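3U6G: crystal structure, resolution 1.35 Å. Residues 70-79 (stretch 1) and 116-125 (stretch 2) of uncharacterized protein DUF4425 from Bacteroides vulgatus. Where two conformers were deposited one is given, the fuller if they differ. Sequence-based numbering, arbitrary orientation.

Stretch 1 70-79: FFMTCAGSVS
Stretch 2 116-125: IETFSVSTKE

Two neighbouring antiparallel strands, their N-to-C directions 160° apart and their axes approaching to 4.6 Å, pair in a register that sets Thr73 against Ser122, Ala75 against Ser120, Ser77 against Thr118 and Ser79 against Ile116 (non-hydrogen-bonded pairs, CA-CA 4.2 to 4.5 Å), alternating with Cys74-Val121, Gly76-Phe119 and Val78-Glu117 (hydrogen-bonded pairs, 5.2 to 5.5 Å). Backbones are extended, phi -114 to -152° and psi 116 to 176° over 73-79 and 116-122; Thr123 (-97/11) breaks the pattern. Side chains alternate: the first set of pairs lies on one face, the second on the other.

A water oxygen lies 2.7 Å from Phe70 O and 3.2 Å from Thr123 O, linking the backbones. Phe71 (chi1 t, chi2 65°) carries its ring to Ser122 and Lys124 (all t), CE1 lying 3.5 Å from Ser122 CB, with Lys124 CB at the ring edge. Selenomethionine Met72 (t, t, t) accepts at O from Thr123 N (3.0 Å), while its N gives a weak bond to Thr123 OG1 (3.0 Å, 130°), the threonine being p. Thr73 (p) brings CG2 to 3.9 Å from Ser122 CB; Ser122 (p) uses OG to accept from Lys124 N (3.2 Å).

Cys74 (t) bonds through N to Val121 O and through O to Val121 N, both 2.9 Å; its CB meets Val121 (p) CG1 at 4.3 Å, an apolar contact. Ser120 is t. Gly76 N donates to Phe119 O (2.8 Å) and Gly76 O accepts from Phe119 N (3.0 Å). Lacking a side chain, Gly76 leaves room for the Phe119 ring (p, chi2 79°), whose face covers Gly76 CA, 3.7 Å from the centroid, a CH-pi contact; an ideal CB would clash, 2.1 Å from Phe119 CZ. Cys74 SG (4.3 Å from Phe119 CE1) and Val78 CG2 (3.9 Å from Phe119 CE2) line the ring edge. Ser77 (p) places CB 4.3 Å from Thr118 (p) CG2. Val78 (t) makes the last hydrogen-bonded pair within these stretches: Val78 N to Glu117 O and Glu117 (m, m) N to Val78 O, both 2.8 Å. Ser79 is p, Ile116 t, p.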

ATOM      1  N   PHE A  70      -0.661  10.437 -10.510  1.00 13.52           N
ATOM      2  CA  PHE A  70      -1.825   9.891 -11.216  1.00 14.29           C
ATOM      3  C   PHE A  70      -2.502   8.779 -10.438  1.00 14.19           C
ATOM      4  O   PHE A  70      -3.506   8.254 -10.886  1.00 16.08           O
ATOM      5  CB  PHE A  70      -1.494   9.454 -12.648  1.00 16.10           C
ATOM      6  CG  PHE A  70      -0.423   8.407 -12.741  1.00 16.68           C
ATOM      7  CD1 PHE A  70      -0.688   7.104 -12.351  1.00 19.84           C
ATOM      8  CD2 PHE A  70       0.847   8.714 -13.204  1.00 20.21           C
ATOM      9  CE1 PHE A  70       0.281   6.117 -12.439  1.00 20.60           C
ATOM     10  CE2 PHE A  70       1.813   7.722 -13.300  1.00 20.87           C
ATOM     11  CZ  PHE A  70       1.538   6.439 -12.883  1.00 18.81           C
ATOM     12  N   PHE A  71      -1.990   8.463  -9.249  1.00 14.11           N
ATOM     13  CA  PHE A  71      -2.468   7.368  -8.437  1.00 15.79           C
ATOM     14  C   PHE A  71      -1.971   7.527  -7.013  1.00 14.55           C
ATOM     15  O   PHE A  71      -0.842   7.952  -6.797  1.00 14.64           O
ATOM     16  CB  PHE A  71      -1.922   6.066  -9.003  1.00 18.15           C
ATOM     17  CG  PHE A  71      -2.374   4.822  -8.284  1.00 18.38           C
ATOM     18  CD1 PHE A  71      -3.707   4.444  -8.273  1.00 18.92           C
ATOM     19  CD2 PHE A  71      -1.445   3.997  -7.671  1.00 22.75           C
ATOM     20  CE1 PHE A  71      -4.126   3.282  -7.628  1.00 22.17           C
ATOM     21  CE2 PHE A  71      -1.850   2.815  -7.023  1.00 24.45           C
ATOM     22  CZ  PHE A  71      -3.199   2.457  -7.015  1.00 22.42           C
HETATM   23  N   MSE A  72      -2.824   7.167  -6.049  1.00 13.96           N
HETATM   24  CA  MSE A  72      -2.477   7.151  -4.642  1.00 13.07           C
HETATM   25  C   MSE A  72      -3.277   6.028  -3.990  1.00 13.17           C
HETATM   26  O   MSE A  72      -4.412   5.777  -4.371  1.00 16.18           O
HETATM   27  CB  MSE A  72      -2.764   8.506  -3.966  1.00 16.86           C
HETATM   28  CG  MSE A  72      -2.052   8.809  -2.545  1.00 22.03           C
HETATM   29 SE   MSE A  72      -2.757  10.355  -1.869  0.75 19.63          SE
HETATM   30  CE  MSE A  72      -1.347  10.676  -0.603  1.00 25.68           C
ATOM     31  N   THR A  73      -2.645   5.346  -3.047  1.00 13.69           N
ATOM     32  CA  THR A  73      -3.209   4.180  -2.349  0.50 15.25           C
ATOM     33  C   THR A  73      -3.008   4.277  -0.856  1.00 14.68           C
ATOM     34  O   THR A  73      -1.996   4.824  -0.410  1.00 15.92           O
ATOM     35  CB  THR A  73      -2.464   2.892  -2.746  0.50 16.57           C
ATOM     36  OG1 THR A  73      -1.049   3.044  -2.509  0.50 19.42           O
ATOM     37  CG2 THR A  73      -2.700   2.576  -4.192  0.50 18.55           C
ATOM     38  N   CYS A  74      -3.937   3.712  -0.090  1.00 15.11           N
ATOM     39  CA  CYS A  74      -3.825   3.602   1.346  1.00 15.45           C
ATOM     40  C   CYS A  74      -4.252   2.192   1.708  1.00 16.69           C
ATOM     41  O   CYS A  74      -5.378   1.780   1.381  1.00 18.71           O
ATOM     42  CB  CYS A  74      -4.742   4.621   2.035  1.00 18.66           C
ATOM     43  SG  CYS A  74      -4.788   4.487   3.845  1.00 19.40           S
ATOM     44  N   ALA A  75      -3.336   1.460   2.334  1.00 15.49           N
ATOM     45  CA  ALA A  75      -3.605   0.124   2.874  1.00 17.20           C
ATOM     46  C   ALA A  75      -3.508   0.171   4.376  1.00 17.73           C
ATOM     47  O   ALA A  75      -2.589   0.750   4.935  1.00 20.90           O
ATOM     48  CB  ALA A  75      -2.618  -0.913   2.314  1.00 21.39           C
ATOM     49  N   GLY A  76      -4.464  -0.443   5.049  1.00 19.39           N
ATOM     50  CA  GLY A  76      -4.488  -0.387   6.491  1.00 22.03           C
ATOM     51  C   GLY A  76      -4.768  -1.705   7.172  1.00 19.27           C
ATOM     52  O   GLY A  76      -5.302  -2.635   6.580  1.00 18.18           O
ATOM     53  N   SER A  77      -4.377  -1.749   8.439  1.00 18.99           N
ATOM     54  CA  SER A  77      -4.752  -2.868   9.288  0.50 17.18           C
ATOM     55  C   SER A  77      -5.343  -2.348  10.572  1.00 19.47           C
ATOM     56  O   SER A  77      -4.969  -1.291  11.091  1.00 17.64           O
ATOM     57  CB  SER A  77      -3.572  -3.785   9.606  0.50 18.18           C
ATOM     58  OG  SER A  77      -2.658  -3.127  10.448  0.50 19.07           O
ATOM     59  N   VAL A  78      -6.317  -3.106  11.054  1.00 18.40           N
ATOM     60  CA  VAL A  78      -7.015  -2.821  12.286  1.00 19.51           C
ATOM     61  C   VAL A  78      -6.932  -4.079  13.119  1.00 18.79           C
ATOM     62  O   VAL A  78      -7.278  -5.151  12.641  1.00 21.55           O
ATOM     63  CB  VAL A  78      -8.495  -2.470  12.020  1.00 21.18           C
ATOM     64  CG1 VAL A  78      -9.260  -2.301  13.333  1.00 22.69           C
ATOM     65  CG2 VAL A  78      -8.583  -1.210  11.153  1.00 23.37           C
ATOM     66  N   SER A  79      -6.460  -3.950  14.356  1.00 20.04           N
ATOM     67  CA  SER A  79      -6.317  -5.105  15.221  1.00 22.44           C
ATOM     68  C   SER A  79      -6.726  -4.799  16.655  1.00 23.01           C
ATOM     69  O   SER A  79      -6.693  -3.648  17.092  1.00 21.41           O
ATOM     70  CB  SER A  79      -4.880  -5.615  15.171  1.00 19.83           C
ATOM     71  OG  SER A  79      -3.977  -4.612  15.606  1.00 22.12           O
ATOM     72  N   ILE A 116      -8.240  -9.108  13.582  1.00 22.34           N
ATOM     73  CA  ILE A 116      -7.289  -8.624  12.588  0.50 20.12           C
ATOM     74  C   ILE A 116      -8.044  -8.415  11.281  1.00 18.77           C
ATOM     75  O   ILE A 116      -8.567  -9.375  10.695  1.00 20.73           O
ATOM     76  CB  ILE A 116      -6.089  -9.606  12.389  0.50 22.97           C
ATOM     77  CG1 ILE A 116      -5.289  -9.247  11.129  0.50 21.39           C
ATOM     78  CG2 ILE A 116      -6.568 -11.058  12.315  0.50 22.58           C
ATOM     79  CD1 ILE A 116      -4.759  -7.833  11.117  0.50 24.41           C
ATOM     80  N   GLU A 117      -8.107  -7.169  10.823  1.00 18.94           N
ATOM     81  CA  GLU A 117      -8.786  -6.875   9.580  1.00 20.33           C
ATOM     82  C   GLU A 117      -7.922  -5.932   8.769  1.00 19.69           C
ATOM     83  O   GLU A 117      -7.093  -5.221   9.322  1.00 21.13           O
ATOM     84  CB  GLU A 117     -10.143  -6.236   9.849  1.00 21.48           C
ATOM     85  CG  GLU A 117     -11.057  -7.091  10.722  1.00 24.64           C
ATOM     86  CD  GLU A 117     -11.590  -8.328  10.016  1.00 28.37           C
ATOM     87  OE1 GLU A 117     -11.539  -8.389   8.771  1.00 35.25           O
ATOM     88  OE2 GLU A 117     -12.100  -9.227  10.714  1.00 34.16           O
ATOM     89  N   THR A 118      -8.116  -5.938   7.459  1.00 18.35           N
ATOM     90  CA  THR A 118      -7.345  -5.064   6.583  1.00 17.30           C
ATOM     91  C   THR A 118      -8.271  -4.350   5.610  1.00 18.71           C
ATOM     92  O   THR A 118      -9.408  -4.774   5.380  1.00 20.59           O
ATOM     93  CB  THR A 118      -6.256  -5.861   5.817  1.00 21.63           C
ATOM     94  OG1 THR A 118      -6.858  -6.814   4.920  1.00 24.22           O
ATOM     95  CG2 THR A 118      -5.321  -6.565   6.790  1.00 22.12           C
ATOM     96  N   PHE A 119      -7.765  -3.273   5.028  1.00 20.82           N
ATOM     97  CA  PHE A 119      -8.526  -2.532   4.054  1.00 21.15           C
ATOM     98  C   PHE A 119      -7.597  -1.857   3.083  1.00 22.11           C
ATOM     99  O   PHE A 119      -6.395  -1.683   3.368  1.00 19.68           O
ATOM    100  CB  PHE A 119      -9.435  -1.514   4.744  1.00 23.68           C
ATOM    101  CG  PHE A 119      -8.705  -0.460   5.558  1.00 23.17           C
ATOM    102  CD1 PHE A 119      -8.101   0.629   4.940  1.00 25.01           C
ATOM    103  CD2 PHE A 119      -8.672  -0.535   6.950  1.00 26.29           C
ATOM    104  CE1 PHE A 119      -7.441   1.603   5.694  1.00 24.70           C
ATOM    105  CE2 PHE A 119      -8.022   0.431   7.705  1.00 29.19           C
ATOM    106  CZ  PHE A 119      -7.403   1.504   7.078  1.00 27.61           C
ATOM    107  N   SER A 120      -8.156  -1.476   1.942  1.00 20.52           N
ATOM    108  CA  SER A 120      -7.404  -0.738   0.944  1.00 19.89           C
ATOM    109  C   SER A 120      -8.335   0.177   0.183  1.00 19.61           C
ATOM    110  O   SER A 120      -9.467  -0.190  -0.107  1.00 24.08           O
ATOM    111  CB  SER A 120      -6.703  -1.692  -0.038  1.00 27.76           C
ATOM    112  OG  SER A 120      -5.824  -0.997  -0.911  1.00 39.59           O
ATOM    113  N   VAL A 121      -7.850   1.371  -0.118  1.00 20.11           N
ATOM    114  CA  VAL A 121      -8.554   2.273  -1.016  1.00 21.04           C
ATOM    115  C   VAL A 121      -7.554   3.047  -1.845  1.00 19.02           C
ATOM    116  O   VAL A 121      -6.444   3.331  -1.402  1.00 20.79           O
ATOM    117  CB  VAL A 121      -9.504   3.223  -0.255  1.00 23.32           C
ATOM    118  CG1 VAL A 121      -8.750   4.176   0.601  1.00 26.53           C
ATOM    119  CG2 VAL A 121     -10.444   3.962  -1.234  1.00 27.81           C
ATOM    120  N   SER A 122      -7.947   3.377  -3.066  1.00 17.81           N
ATOM    121  CA  SER A 122      -7.089   4.159  -3.929  1.00 16.88           C
ATOM    122  C   SER A 122      -7.887   5.226  -4.647  1.00 15.78           C
ATOM    123  O   SER A 122      -9.126   5.276  -4.553  1.00 18.26           O
ATOM    124  CB  SER A 122      -6.417   3.248  -4.955  1.00 19.93           C
ATOM    125  OG  SER A 122      -7.323   2.913  -5.982  1.00 21.88           O
ATOM    126  N   THR A 123      -7.168   6.055  -5.392  1.00 15.12           N
ATOM    127  CA  THR A 123      -7.786   7.113  -6.175  1.00 15.30           C
ATOM    128  C   THR A 123      -7.988   6.704  -7.650  1.00 18.22           C
ATOM    129  O   THR A 123      -8.311   7.535  -8.480  1.00 21.40           O
ATOM    130  CB  THR A 123      -6.964   8.408  -6.066  1.00 15.26           C
ATOM    131  OG1 THR A 123      -5.624   8.122  -6.463  1.00 16.11           O
ATOM    132  CG2 THR A 123      -6.953   8.933  -4.618  1.00 16.33           C
ATOM    133  N   LYS A 124      -7.803   5.428  -7.973  1.00 17.45           N
ATOM    134  CA  LYS A 124      -8.157   4.915  -9.304  1.00 21.06           C
ATOM    135  C   LYS A 124      -9.672   4.753  -9.418  1.00 23.55           C
ATOM    136  O   LYS A 124     -10.319   4.267  -8.486  1.00 21.17           O
ATOM    137  CB  LYS A 124      -7.477   3.558  -9.544  1.00 24.24           C
ATOM    138  CG  LYS A 124      -7.828   2.878 -10.860  1.00 29.56           C
ATOM    139  CD  LYS A 124      -7.234   1.479 -10.946  1.00 34.45           C
ATOM    140  CE  LYS A 124      -7.808   0.709 -12.126  1.00 42.29           C
ATOM    141  NZ  LYS A 124      -7.040  -0.540 -12.393  1.00 46.50           N
ATOM    142  N   GLU A 125     -10.222   5.116 -10.575  1.00 26.91           N
ATOM    143  CA  GLU A 125     -11.658   4.954 -10.846  1.00 29.18           C
ATOM    144  C   GLU A 125     -12.030   3.469 -10.826  1.00 30.67           C
ATOM    145  O   GLU A 125     -11.468   2.679 -11.591  1.00 39.13           O
ATOM    146  CB  GLU A 125     -12.041   5.582 -12.195  1.00 32.53           C
TER
HETATM  147  O   HOH W   1      -6.220   8.333 -10.705  1.00 27.76           O